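Local structure of Na-K-Cl cotransporter (3G40) at residues A245-F250 with S271-L276; T200-A205 with M229-E234; V25-P30 with V50-L55; E126-I131 with P254-D259; I171-G176 with E280-A285. The protein probably carries chloride together with cations across the membrane, the chain described here being its C-terminal cytoplasmic domain. All coordinates share one frame; numbering follows the deposited sequence.

Overall arrangement
Contacts 1, 2 and 3 each join neighbouring parallel strands of one mixed ten-stranded sheet, and in each a helix links the two strands. Along the chain contact 3 closes first, and contact 2 closes before contact 1 opens; contact 4 crosses contacts 1 and 5, and contact 5 encloses contacts 1 and 2. Contact 3 lies near one end of the sheet, contact 2 at the other, their centres about 39 Å apart, and the centre of contact 1 is about 7 Å from the centre of the fold. Contact 4 touches contact 1, where L276 meets I131 and P254. The second half thus packs back on the first, consistent with both halves sharing one continuous sheet.

Contact 1. Residues A245-F250 with S271-L276; sequences ASLHIF and SCIFAL
F250 and F274 stand next to each other and point the same way, their planes only 15° apart but slid so far that the rings barely overlap, with centroids separated by 5.3 Å. In both, CG is anti to the carbonyl carbon (chi1 -64° and -55°), which starts the two rings off in the same direction. The nearest approaches, both 3.6 Å, are CD2 of F274 to CB of F250 and CE2 of F274 to CD1 of F250. C272 joins them from the same face of the sheet: its SG lies 3.8 Å from CE1 of F250, at the ring edge, a sulfur-aromatic contact, while also touching CB of H248. The H248 ring has CB of A245 above one face, offset toward the rim, and its ND1 is hydrogen-bonded to NE1 of W161.

These are adjacent strands of a beta-alpha-beta crossover, whose helix 258-268 packs on C272 and F274. The strands run parallel: H248 N bonds to S271 O at 3.0 Å, H248 O receives I273 N at 2.9 Å, and F250 repeats the pattern with I273 O and A275 N.

On the other face I249 and I273 lie side by side, with CG1 of I249 3.6 Å from CG2 of I273. L247 reaches the same methyl through CD2, at 4.1 Å, and helix 179-192 packs against L247 and I249. At the strand start a water donates to S246 O and is weakly held by S271 N.

Contact 2. Residues T200-A205 with M229-E234; sequences TFAPTA and MQVLRE
T200 and V231 are brought together by their first torsions. OG1 of T200 is anti to the backbone N (chi1 -164°), which leaves CG2 in the crowded position between N and the carbonyl carbon; V231 turns CG1 anti to its own N and keeps CG2 beside it. The two side chains lie alongside one another, pointing the same way, and CG2 of T200 meets CG2 of V231 at 3.9 Å. The hydroxyl of T200 has its own partner, I162 O. Just past the strand end, CB of A202 rests 4.0 Å from CG1 of V231.

F201 behaves differently. Its CG sits between N and the carbonyl carbon (chi1 49°), and the ring leads away, leaving CB to touch L232 O at 3.6 Å and E234 O at 3.7 Å. Across from it, CB of L232 packs 3.4 Å from the carbonyl oxygen of T200.

The backbones are tied by three bonds. T200 N donates to Q230 O, and T200 O accepts from L232 N at 2.7 Å, with an N-H...O angle of 170°. The third, from A202 N to L232 O, is longer at 3.2 Å, where segment 200-205 is already leaving its strand. Just beyond, T204 is the N-cap of helix 205-222, its OG1 accepting from Q207 N. Parallel strands joined through that helix form a beta-alpha-beta crossover, here with 228-232 as one of the two edge strands within this chain.

Contact 3. Residues V25-P30 with V50-L55; sequences VPVEDP and VKLLGL
V25 and V27 supply every backbone bond on their side of the contact, each through both its N and its O. V25 N donates to K51 O and V25 O accepts from L53 N, both at 2.9 Å. V27 N then reaches L53 O, and V27 O takes L55 N at 2.8 Å in a nearly straight bond of 176°. At V25 O and L53 O the donors stand about 40° above the carbonyl plane. P26 falls between the two bonding valines, so its lack of an N-H costs no bond to strand 49-54; instead its CA makes a CA-H...O contact of 3.3 Å with L53 O.

That alternation is the parallel pairing of a beta-alpha-beta crossover, strand 22-27, helix 30-44 and strand 49-54, and D29 starts the helix as N-cap by accepting from R31 N through OD1.

Apolar contacts fall on both faces. Under helix 30-44, CG2 of V25 meets CG1 of V50 at 3.9 Å, while CD2 of L52 spans V25 and V27, lying 4.2 Å from CB of V25. On the P26 face, CD1 of L55 sits 4.1 Å from CB of P26, next to L96 of helix 94-103.

Charge enters at the strand end. CG of E28 comes 4.1 Å from CB of L55, the chain extended beyond it, and OE1 of E28 forms a salt bridge with R123. D29 also packs on Q149 of the second subunit.

Contact 4. Residues E126-I131 with P254-D259; sequences EIREII and PNPDLD
I127 and L258 make the tightest meeting between helix 124-136 and the start of helix 258-268: CG2 of I127 lies 3.6 Å from CD1 of L258, the two side chains crossing obliquely. One helical turn on, I131 reaches tip to tip toward P256, in the turn before that helix, and both its CG2 and its CD1 lie 4.0 Å from CG of the proline. L276 and L115 of the sheet close in on the same isoleucine, making this the buried side of the contact.

The other side is nearer solvent and is held by the flank of one long chain. R128 slides past P256 in the opposite direction, laying CG 3.9 Å from CD of the proline and CD 3.8 Å from P256 O. N255 is the loose end, its OD1 coming only to 4.3 Å from CD of R128. The guanidinium serves its own helix through a salt bridge from NH1 to OE1 of E125, while OD1 of D257 remains 6.9 Å from NH2. An alanine in place of R128 would probably leave the carboxylate of E125 without this mate and uncover CD and O of P256.

D257 sits at the N-cap of helix 258-268, its OD1 weakly accepting from D259 N, and D259 pairs with R121 and R262. The chemistry suggests that between the two segments the contact rests on apolar packing, with the D259-R121 salt bridge as a charged tie beside it.

Contact 5. Residues I171-G176 with E280-A285; sequences ISMELG and EENALA
L284 and L175 meet at 3.6 Å, CD1 to CD1, where the N-capped start of the C-terminal helix 283-286 settles on the loop that precedes helix 179-192. Their side chains cross at about a right angle, as do those of L284 and I171, whose CG2 touches CD2 of L284 at 3.9 Å. L284 thus meets a methyl of I171 and one of L175.

M173 completes this first shell from the exposed side, although it is poorly ordered and its details are less certain. Bends at chi2 and chi3 (-63° and -89°) fold the chain back, putting SD 4.1 Å from CB of L284 and CE 3.8 Å from CB of A285. The same methyl lies against the amide of N282, 3.5 Å from ND2.

Behind these groups stand the residues that position them. E174 appears to centre an inverse gamma turn that carries the chain from M173 to L175; its closing bond, from L175 N to M173 O, is weak, and the poor order of M173 leaves the turn uncertain. F214 and L221 of helix 205-222 pack on I171, and L218 of the same helix on L284. D179 accepts from A283 N, tying the helix start to the beginning of helix 179-192.

N282 is the N-cap. An alanine here would probably leave A285 N without its capping acceptor and open a gap beside the methyl of M173, leaving the helix start held less firmly. That cap runs 3.1 Å from A285 N to OD1 of N282, nearly straight at the hydrogen, with the donor 58° above the carbonyl plane.

Contact 1. Residues A245-F250 with S271-L276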
# COMPACT_ATOMS: atom_id res chain seq x y z
N ALA A 245 6.38 1.54 14.71
CA ALA A 245 6.36 2.60 13.68
C ALA A 245 5.77 2.07 12.37
O ALA A 245 5.80 0.88 12.12
CB ALA A 245 7.76 3.15 13.43
N SER A 246 5.25 2.97 11.53
CA SER A 246 4.84 2.61 10.16
C SER A 246 6.06 2.19 9.36
O SER A 246 6.01 1.28 8.51
CB SER A 246 4.19 3.81 9.47
OG SER A 246 3.12 4.35 10.26
N LEU A 247 7.16 2.88 9.62
CA LEU A 247 8.39 2.62 8.91
C LEU A 247 9.57 2.84 9.83
O LEU A 247 9.69 3.90 10.47
CB LEU A 247 8.53 3.57 7.72
CG LEU A 247 9.85 3.45 6.92
CD1 LEU A 247 9.92 2.15 6.11
CD2 LEU A 247 10.06 4.66 5.99
N HIS A 248 10.44 1.84 9.89
CA HIS A 248 11.71 1.95 10.59
C HIS A 248 12.82 2.22 9.58
O HIS A 248 12.97 1.47 8.60
CB HIS A 248 12.02 0.63 11.30
CG HIS A 248 11.02 0.27 12.35
ND1 HIS A 248 11.16 0.63 13.67
CD2 HIS A 248 9.86 -0.43 12.27
CE1 HIS A 248 10.14 0.18 14.36
NE2 HIS A 248 9.33 -0.47 13.54
N ILE A 249 13.58 3.29 9.80
CA ILE A 249 14.75 3.61 8.98
C ILE A 249 16.01 3.24 9.74
O ILE A 249 16.21 3.68 10.88
CB ILE A 249 14.77 5.11 8.61
CG1 ILE A 249 13.47 5.50 7.88
CG2 ILE A 249 16.03 5.46 7.78
CD1 ILE A 249 13.26 6.98 7.74
N PHE A 250 16.85 2.40 9.13
CA PHE A 250 18.13 2.01 9.69
C PHE A 250 19.25 2.46 8.76
O PHE A 250 19.01 2.75 7.59
CB PHE A 250 18.22 0.49 9.84
CG PHE A 250 17.22 -0.09 10.81
CD1 PHE A 250 15.97 -0.50 10.39
CD2 PHE A 250 17.55 -0.24 12.15
CE1 PHE A 250 15.05 -1.04 11.29
CE2 PHE A 250 16.64 -0.77 13.06
CZ PHE A 250 15.39 -1.17 12.62
N SER A 271 7.20 -2.16 7.96
CA SER A 271 8.25 -2.00 6.96
C SER A 271 9.54 -1.35 7.47
O SER A 271 9.53 -0.53 8.38
CB SER A 271 7.73 -1.25 5.73
OG SER A 271 6.68 -1.97 5.11
N CYS A 272 10.64 -1.74 6.85
CA CYS A 272 11.96 -1.23 7.18
C CYS A 272 12.66 -0.77 5.92
O CYS A 272 12.51 -1.37 4.85
CB CYS A 272 12.78 -2.33 7.84
SG CYS A 272 12.17 -2.82 9.48
N ILE A 273 13.42 0.31 6.03
CA ILE A 273 14.28 0.73 4.93
C ILE A 273 15.68 0.94 5.48
O ILE A 273 15.85 1.41 6.61
CB ILE A 273 13.71 1.97 4.18
CG1 ILE A 273 14.44 2.20 2.85
CG2 ILE A 273 13.73 3.21 5.06
CD1 ILE A 273 13.68 3.13 1.88
N PHE A 274 16.69 0.53 4.70
CA PHE A 274 18.08 0.55 5.14
C PHE A 274 18.89 1.43 4.20
O PHE A 274 18.88 1.23 2.98
CB PHE A 274 18.64 -0.88 5.17
CG PHE A 274 17.84 -1.81 6.02
CD1 PHE A 274 16.69 -2.40 5.52
CD2 PHE A 274 18.21 -2.07 7.34
CE1 PHE A 274 15.93 -3.25 6.31
CE2 PHE A 274 17.46 -2.92 8.14
CZ PHE A 274 16.32 -3.51 7.63
N ALA A 275 19.57 2.41 4.78
CA ALA A 275 20.23 3.43 3.99
C ALA A 275 21.75 3.44 4.16
O ALA A 275 22.27 3.62 5.26
CB ALA A 275 19.65 4.80 4.33
N LEU A 276 22.46 3.25 3.04
CA LEU A 276 23.92 3.31 3.02
C LEU A 276 24.34 4.60 2.33
O LEU A 276 23.90 4.88 1.21
CB LEU A 276 24.50 2.10 2.28
CG LEU A 276 26.00 2.09 1.94
CD1 LEU A 276 26.87 2.08 3.19
CD2 LEU A 276 26.30 0.89 1.06
O HOH W 1 4.13 -0.65 8.26

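Contact 2. Residues T200-A205 with M229-E234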
# COMPACT_ATOMS: atom_id res chain seq x y z
N THR A 200 17.86 5.04 19.73
CA THR A 200 19.22 4.52 19.82
C THR A 200 19.34 3.62 21.05
O THR A 200 18.35 3.34 21.71
CB THR A 200 20.28 5.65 19.84
OG1 THR A 200 21.57 5.10 19.56
CG2 THR A 200 20.31 6.34 21.21
N PHE A 201 20.54 3.15 21.33
CA PHE A 201 20.76 2.27 22.49
C PHE A 201 22.11 2.58 23.11
O PHE A 201 22.99 3.14 22.44
CB PHE A 201 20.70 0.80 22.06
CG PHE A 201 21.54 0.52 20.85
CD1 PHE A 201 22.82 0.01 20.99
CD2 PHE A 201 21.06 0.79 19.58
CE1 PHE A 201 23.60 -0.25 19.87
CE2 PHE A 201 21.83 0.54 18.46
CZ PHE A 201 23.10 0.02 18.61
N ALA A 202 22.28 2.22 24.38
CA ALA A 202 23.50 2.52 25.10
C ALA A 202 23.69 1.48 26.20
O ALA A 202 22.71 1.05 26.82
CB ALA A 202 23.42 3.91 25.69
N PRO A 203 24.95 1.08 26.45
CA PRO A 203 25.35 0.07 27.44
C PRO A 203 25.40 0.61 28.86
O PRO A 203 25.19 -0.14 29.82
CB PRO A 203 26.78 -0.30 27.01
CG PRO A 203 27.08 0.52 25.80
CD PRO A 203 26.11 1.64 25.75
N THR A 204 25.71 1.90 29.00
CA THR A 204 25.92 2.49 30.32
C THR A 204 25.16 3.80 30.51
O THR A 204 24.70 4.39 29.54
CB THR A 204 27.42 2.75 30.58
OG1 THR A 204 27.90 3.75 29.67
CG2 THR A 204 28.22 1.46 30.38
N ALA A 205 25.03 4.24 31.75
CA ALA A 205 24.35 5.50 32.05
C ALA A 205 25.06 6.66 31.39
O ALA A 205 24.42 7.54 30.81
CB ALA A 205 24.25 5.72 33.55
N MET A 229 12.71 11.38 21.36
CA MET A 229 13.95 10.63 21.51
C MET A 229 13.76 9.44 22.44
O MET A 229 13.16 9.58 23.51
CB MET A 229 15.05 11.52 22.10
CG MET A 229 15.10 12.92 21.53
SD MET A 229 15.30 12.84 19.74
CE MET A 229 15.25 14.60 19.37
N GLN A 230 14.26 8.28 22.04
CA GLN A 230 14.32 7.13 22.94
C GLN A 230 15.73 6.57 22.96
O GLN A 230 16.29 6.26 21.92
CB GLN A 230 13.36 6.02 22.50
CG GLN A 230 11.91 6.29 22.82
CD GLN A 230 11.04 5.06 22.60
OE1 GLN A 230 11.42 3.94 22.95
NE2 GLN A 230 9.86 5.27 22.03
N VAL A 231 16.30 6.44 24.15
CA VAL A 231 17.55 5.73 24.29
C VAL A 231 17.24 4.41 24.99
O VAL A 231 16.83 4.40 26.16
CB VAL A 231 18.58 6.54 25.12
CG1 VAL A 231 19.86 5.75 25.28
CG2 VAL A 231 18.88 7.88 24.45
N LEU A 232 17.41 3.31 24.27
CA LEU A 232 17.01 1.99 24.75
C LEU A 232 18.13 1.26 25.50
O LEU A 232 19.31 1.54 25.30
CB LEU A 232 16.52 1.11 23.58
CG LEU A 232 15.31 1.62 22.81
CD1 LEU A 232 14.96 0.68 21.66
CD2 LEU A 232 14.11 1.81 23.74
N ARG A 233 17.72 0.32 26.35
CA ARG A 233 18.67 -0.50 27.09
C ARG A 233 19.30 -1.54 26.17
O ARG A 233 20.46 -1.91 26.32
CB ARG A 233 17.95 -1.19 28.25
CG ARG A 233 18.86 -1.86 29.26
CD ARG A 233 19.32 -0.86 30.31
NE ARG A 233 20.02 -1.51 31.41
CZ ARG A 233 20.45 -0.86 32.50
NH1 ARG A 233 20.24 0.44 32.62
NH2 ARG A 233 21.08 -1.53 33.46
N GLU A 234 18.53 -2.00 25.18
CA GLU A 234 18.99 -3.10 24.34
C GLU A 234 19.05 -2.74 22.85
O GLU A 234 18.26 -1.93 22.37
CB GLU A 234 18.11 -4.33 24.53
CG GLU A 234 17.95 -4.76 25.98
CD GLU A 234 16.75 -5.66 26.19
OE1 GLU A 234 16.35 -6.37 25.24
OE2 GLU A 234 16.19 -5.65 27.31

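Contact 3. Residues V25-P30 with V50-L55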
# COMPACT_ATOMS: atom_id res chain seq x y z
N VAL A 25 16.24 3.23 -10.14
CA VAL A 25 15.34 2.16 -9.74
C VAL A 25 15.30 1.05 -10.79
O VAL A 25 14.66 1.18 -11.83
CB VAL A 25 13.90 2.71 -9.53
CG1 VAL A 25 12.97 1.61 -9.04
CG2 VAL A 25 13.91 3.91 -8.57
N PRO A 26 15.98 -0.08 -10.51
CA PRO A 26 15.86 -1.21 -11.44
C PRO A 26 14.46 -1.78 -11.38
O PRO A 26 13.87 -1.88 -10.30
CB PRO A 26 16.86 -2.23 -10.89
CG PRO A 26 17.64 -1.53 -9.80
CD PRO A 26 16.80 -0.39 -9.33
N VAL A 27 13.92 -2.14 -12.54
CA VAL A 27 12.58 -2.69 -12.64
C VAL A 27 12.59 -3.96 -13.49
O VAL A 27 12.95 -3.92 -14.66
CB VAL A 27 11.63 -1.69 -13.29
CG1 VAL A 27 10.25 -2.31 -13.46
CG2 VAL A 27 11.56 -0.41 -12.48
N GLU A 28 12.22 -5.08 -12.88
CA GLU A 28 12.04 -6.32 -13.64
C GLU A 28 10.55 -6.57 -13.84
O GLU A 28 10.12 -7.05 -14.87
CB GLU A 28 12.68 -7.49 -12.89
CG GLU A 28 14.15 -7.28 -12.59
CD GLU A 28 14.86 -8.58 -12.24
OE1 GLU A 28 16.04 -8.51 -11.85
OE2 GLU A 28 14.24 -9.65 -12.36
N ASP A 29 9.77 -6.18 -12.84
CA ASP A 29 8.34 -6.46 -12.84
C ASP A 29 7.59 -5.15 -12.59
O ASP A 29 7.71 -4.59 -11.50
CB ASP A 29 8.01 -7.48 -11.73
CG ASP A 29 6.51 -7.72 -11.55
OD1 ASP A 29 5.72 -7.24 -12.39
OD2 ASP A 29 6.12 -8.39 -10.57
N PRO A 30 6.83 -4.68 -13.59
CA PRO A 30 6.17 -3.38 -13.51
C PRO A 30 5.10 -3.33 -12.42
O PRO A 30 4.75 -2.24 -11.96
CB PRO A 30 5.51 -3.23 -14.89
CG PRO A 30 6.18 -4.23 -15.75
CD PRO A 30 6.56 -5.35 -14.87
N VAL A 50 13.43 10.19 -10.54
CA VAL A 50 13.39 8.74 -10.59
C VAL A 50 13.77 8.25 -12.00
O VAL A 50 13.07 8.54 -12.96
CB VAL A 50 11.98 8.22 -10.26
CG1 VAL A 50 11.92 6.72 -10.43
CG2 VAL A 50 11.57 8.62 -8.80
N LYS A 51 14.87 7.52 -12.11
CA LYS A 51 15.24 6.86 -13.35
C LYS A 51 14.83 5.40 -13.31
O LYS A 51 15.34 4.63 -12.49
CB LYS A 51 16.74 6.98 -13.60
CG LYS A 51 17.16 6.41 -14.96
CD LYS A 51 18.60 6.80 -15.28
CE LYS A 51 18.72 7.40 -16.69
NZ LYS A 51 17.98 6.62 -17.71
N LEU A 52 13.91 5.01 -14.18
CA LEU A 52 13.48 3.63 -14.25
C LEU A 52 14.40 2.85 -15.17
O LEU A 52 14.48 3.14 -16.35
CB LEU A 52 12.05 3.56 -14.74
CG LEU A 52 11.10 4.39 -13.88
CD1 LEU A 52 9.72 4.44 -14.49
CD2 LEU A 52 11.04 3.85 -12.40
N LEU A 53 15.12 1.88 -14.61
CA LEU A 53 16.04 1.05 -15.37
C LEU A 53 15.41 -0.32 -15.58
O LEU A 53 15.47 -1.19 -14.70
CB LEU A 53 17.38 0.92 -14.64
CG LEU A 53 18.44 -0.01 -15.26
CD1 LEU A 53 18.84 0.48 -16.64
CD2 LEU A 53 19.66 -0.09 -14.36
N GLY A 54 14.77 -0.47 -16.74
CA GLY A 54 14.07 -1.69 -17.07
C GLY A 54 15.02 -2.81 -17.42
O GLY A 54 15.85 -2.68 -18.33
N LEU A 55 14.88 -3.93 -16.72
CA LEU A 55 15.70 -5.10 -16.98
C LEU A 55 14.87 -6.19 -17.65
O LEU A 55 14.06 -6.86 -17.00
CB LEU A 55 16.33 -5.61 -15.69
CG LEU A 55 17.09 -4.55 -14.88
CD1 LEU A 55 17.63 -5.16 -13.61
CD2 LEU A 55 18.21 -3.93 -15.71

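Contact 4. Residues E126-I131 with P254-D259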
# COMPACT_ATOMS: atom_id res chain seq x y z
N GLU A 126 24.16 -11.45 -5.34
CA GLU A 126 24.14 -10.38 -6.35
C GLU A 126 23.78 -9.05 -5.71
O GLU A 126 24.42 -8.03 -5.95
CB GLU A 126 23.15 -10.70 -7.47
CG GLU A 126 23.58 -11.81 -8.41
CD GLU A 126 22.66 -11.94 -9.61
OE1 GLU A 126 21.61 -11.26 -9.62
OE2 GLU A 126 22.98 -12.71 -10.54
N ILE A 127 22.73 -9.07 -4.89
CA ILE A 127 22.28 -7.88 -4.19
C ILE A 127 23.41 -7.26 -3.37
O ILE A 127 23.66 -6.06 -3.46
CB ILE A 127 21.06 -8.19 -3.30
CG1 ILE A 127 19.82 -8.39 -4.18
CG2 ILE A 127 20.83 -7.07 -2.29
CD1 ILE A 127 18.55 -8.63 -3.40
N ARG A 128 24.09 -8.10 -2.60
CA ARG A 128 25.23 -7.66 -1.80
C ARG A 128 26.32 -7.08 -2.70
O ARG A 128 26.93 -6.06 -2.37
CB ARG A 128 25.79 -8.84 -1.00
CG ARG A 128 26.24 -8.50 0.41
CD ARG A 128 26.67 -9.75 1.15
NE ARG A 128 25.67 -10.81 1.04
CZ ARG A 128 25.93 -12.11 1.22
NH1 ARG A 128 27.16 -12.51 1.52
NH2 ARG A 128 24.95 -13.00 1.09
N GLU A 129 26.56 -7.73 -3.84
CA GLU A 129 27.58 -7.27 -4.77
C GLU A 129 27.20 -5.92 -5.37
O GLU A 129 28.04 -5.03 -5.54
CB GLU A 129 27.79 -8.30 -5.88
CG GLU A 129 28.92 -7.96 -6.83
CD GLU A 129 30.22 -7.65 -6.10
OE1 GLU A 129 30.42 -8.17 -4.99
OE2 GLU A 129 31.03 -6.88 -6.65
N ILE A 130 25.92 -5.77 -5.71
CA ILE A 130 25.39 -4.52 -6.23
C ILE A 130 25.60 -3.40 -5.21
O ILE A 130 26.09 -2.32 -5.55
CB ILE A 130 23.89 -4.64 -6.56
CG1 ILE A 130 23.70 -5.47 -7.84
CG2 ILE A 130 23.27 -3.27 -6.74
CD1 ILE A 130 24.36 -4.86 -9.04
N ILE A 131 25.24 -3.68 -3.97
CA ILE A 131 25.40 -2.73 -2.87
C ILE A 131 26.85 -2.30 -2.68
O ILE A 131 27.14 -1.12 -2.49
CB ILE A 131 24.86 -3.33 -1.55
CG1 ILE A 131 23.34 -3.46 -1.62
CG2 ILE A 131 25.29 -2.49 -0.35
CD1 ILE A 131 22.73 -4.21 -0.47
N PRO A 254 27.93 -1.20 4.87
CA PRO A 254 28.55 -1.35 3.54
C PRO A 254 28.70 -2.82 3.14
O PRO A 254 28.78 -3.14 1.95
CB PRO A 254 29.94 -0.73 3.74
CG PRO A 254 29.76 0.24 4.84
CD PRO A 254 28.69 -0.29 5.74
N ASN A 255 28.74 -3.69 4.14
CA ASN A 255 28.83 -5.13 3.94
C ASN A 255 27.72 -5.78 4.74
O ASN A 255 27.95 -6.32 5.82
CB ASN A 255 30.20 -5.63 4.43
CG ASN A 255 30.28 -7.15 4.47
OD1 ASN A 255 29.50 -7.85 3.81
ND2 ASN A 255 31.23 -7.67 5.24
N PRO A 256 26.49 -5.73 4.20
CA PRO A 256 25.27 -5.98 4.97
C PRO A 256 24.94 -7.45 5.19
O PRO A 256 25.24 -8.29 4.33
CB PRO A 256 24.17 -5.35 4.09
CG PRO A 256 24.88 -4.77 2.87
CD PRO A 256 26.21 -5.43 2.79
N ASP A 257 24.33 -7.75 6.33
CA ASP A 257 23.73 -9.05 6.56
C ASP A 257 22.25 -8.94 6.21
O ASP A 257 21.45 -8.47 7.03
CB ASP A 257 23.89 -9.47 8.02
CG ASP A 257 23.36 -10.86 8.30
OD1 ASP A 257 22.68 -11.44 7.43
OD2 ASP A 257 23.62 -11.39 9.41
N LEU A 258 21.90 -9.35 5.00
CA LEU A 258 20.54 -9.22 4.48
C LEU A 258 19.52 -10.01 5.30
O LEU A 258 18.33 -9.67 5.31
CB LEU A 258 20.47 -9.64 3.01
CG LEU A 258 21.30 -8.84 2.01
CD1 LEU A 258 20.90 -9.19 0.59
CD2 LEU A 258 21.16 -7.35 2.25
N ASP A 259 19.97 -11.07 5.96
CA ASP A 259 19.09 -11.86 6.81
C ASP A 259 18.75 -11.10 8.09
O ASP A 259 17.65 -11.21 8.63
CB ASP A 259 19.71 -13.22 7.15
CG ASP A 259 19.57 -14.22 6.02
OD1 ASP A 259 18.69 -14.03 5.15
OD2 ASP A 259 20.33 -15.21 6.01

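Contact 5. Residues I171-G176 with E280-A285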
# COMPACT_ATOMS: atom_id res chain seq x y z
N ILE A 171 28.75 15.90 18.13
CA ILE A 171 28.28 16.11 16.76
C ILE A 171 29.34 16.74 15.86
O ILE A 171 29.66 17.92 15.99
CB ILE A 171 27.01 16.98 16.72
CG1 ILE A 171 25.85 16.29 17.44
CG2 ILE A 171 26.63 17.27 15.28
CD1 ILE A 171 25.92 16.39 18.95
N SER A 172 29.88 15.94 14.95
CA SER A 172 30.70 16.45 13.86
C SER A 172 29.84 16.41 12.61
O SER A 172 28.98 15.54 12.48
CB SER A 172 31.94 15.58 13.66
OG SER A 172 32.77 15.59 14.80
N MET A 173 30.07 17.34 11.68
CA MET A 173 29.36 17.29 10.41
C MET A 173 29.51 15.88 9.86
O MET A 173 28.60 15.36 9.23
CB MET A 173 29.94 18.30 9.42
CG MET A 173 29.76 19.73 9.87
SD MET A 173 28.03 20.24 10.00
CE MET A 173 27.72 20.84 8.33
N GLU A 174 30.66 15.28 10.13
CA GLU A 174 30.91 13.88 9.82
C GLU A 174 30.04 12.98 10.70
O GLU A 174 30.49 12.50 11.74
CB GLU A 174 32.38 13.53 10.01
CG GLU A 174 33.30 14.06 8.92
CD GLU A 174 33.14 13.30 7.62
OE1 GLU A 174 32.34 12.35 7.58
OE2 GLU A 174 33.83 13.66 6.64
N LEU A 175 28.80 12.76 10.27
CA LEU A 175 27.89 11.89 10.99
C LEU A 175 28.25 10.44 10.75
O LEU A 175 27.77 9.55 11.45
CB LEU A 175 26.45 12.15 10.55
CG LEU A 175 25.86 13.51 10.97
CD1 LEU A 175 24.48 13.67 10.41
CD2 LEU A 175 25.84 13.62 12.49
N GLY A 176 29.09 10.20 9.75
CA GLY A 176 29.42 8.84 9.35
C GLY A 176 28.26 8.26 8.55
O GLY A 176 27.52 9.00 7.91
N GLU A 280 29.46 11.10 0.44
CA GLU A 280 29.53 12.47 -0.03
C GLU A 280 28.41 13.35 0.52
O GLU A 280 28.47 14.58 0.40
CB GLU A 280 29.55 12.50 -1.56
CG GLU A 280 30.72 11.74 -2.16
CD GLU A 280 30.76 11.79 -3.68
OE1 GLU A 280 29.72 12.13 -4.29
OE2 GLU A 280 31.82 11.48 -4.26
N GLU A 281 27.39 12.74 1.10
CA GLU A 281 26.30 13.52 1.68
C GLU A 281 26.73 14.19 2.99
O GLU A 281 27.46 13.60 3.80
CB GLU A 281 25.05 12.66 1.93
CG GLU A 281 24.76 11.62 0.86
CD GLU A 281 25.37 10.26 1.18
OE1 GLU A 281 24.76 9.24 0.80
OE2 GLU A 281 26.45 10.21 1.80
N ASN A 282 26.28 15.42 3.18
CA ASN A 282 26.41 16.12 4.45
C ASN A 282 25.02 16.54 4.86
O ASN A 282 24.55 17.63 4.50
CB ASN A 282 27.33 17.34 4.32
CG ASN A 282 27.55 18.05 5.65
OD1 ASN A 282 26.70 18.00 6.55
ND2 ASN A 282 28.69 18.73 5.77
N ALA A 283 24.33 15.67 5.59
CA ALA A 283 22.93 15.88 5.90
C ALA A 283 22.67 17.20 6.61
O ALA A 283 21.76 17.94 6.24
CB ALA A 283 22.37 14.70 6.72
N LEU A 284 23.47 17.50 7.63
CA LEU A 284 23.25 18.70 8.43
C LEU A 284 23.33 19.96 7.58
O LEU A 284 22.48 20.84 7.68
CB LEU A 284 24.24 18.78 9.59
CG LEU A 284 23.80 18.21 10.94
CD1 LEU A 284 23.04 16.92 10.77
CD2 LEU A 284 25.01 18.01 11.83
N ALA A 285 24.35 20.02 6.72
CA ALA A 285 24.53 21.16 5.85
C ALA A 285 23.33 21.35 4.92
O ALA A 285 23.00 22.48 4.55
CB ALA A 285 25.82 21.01 5.05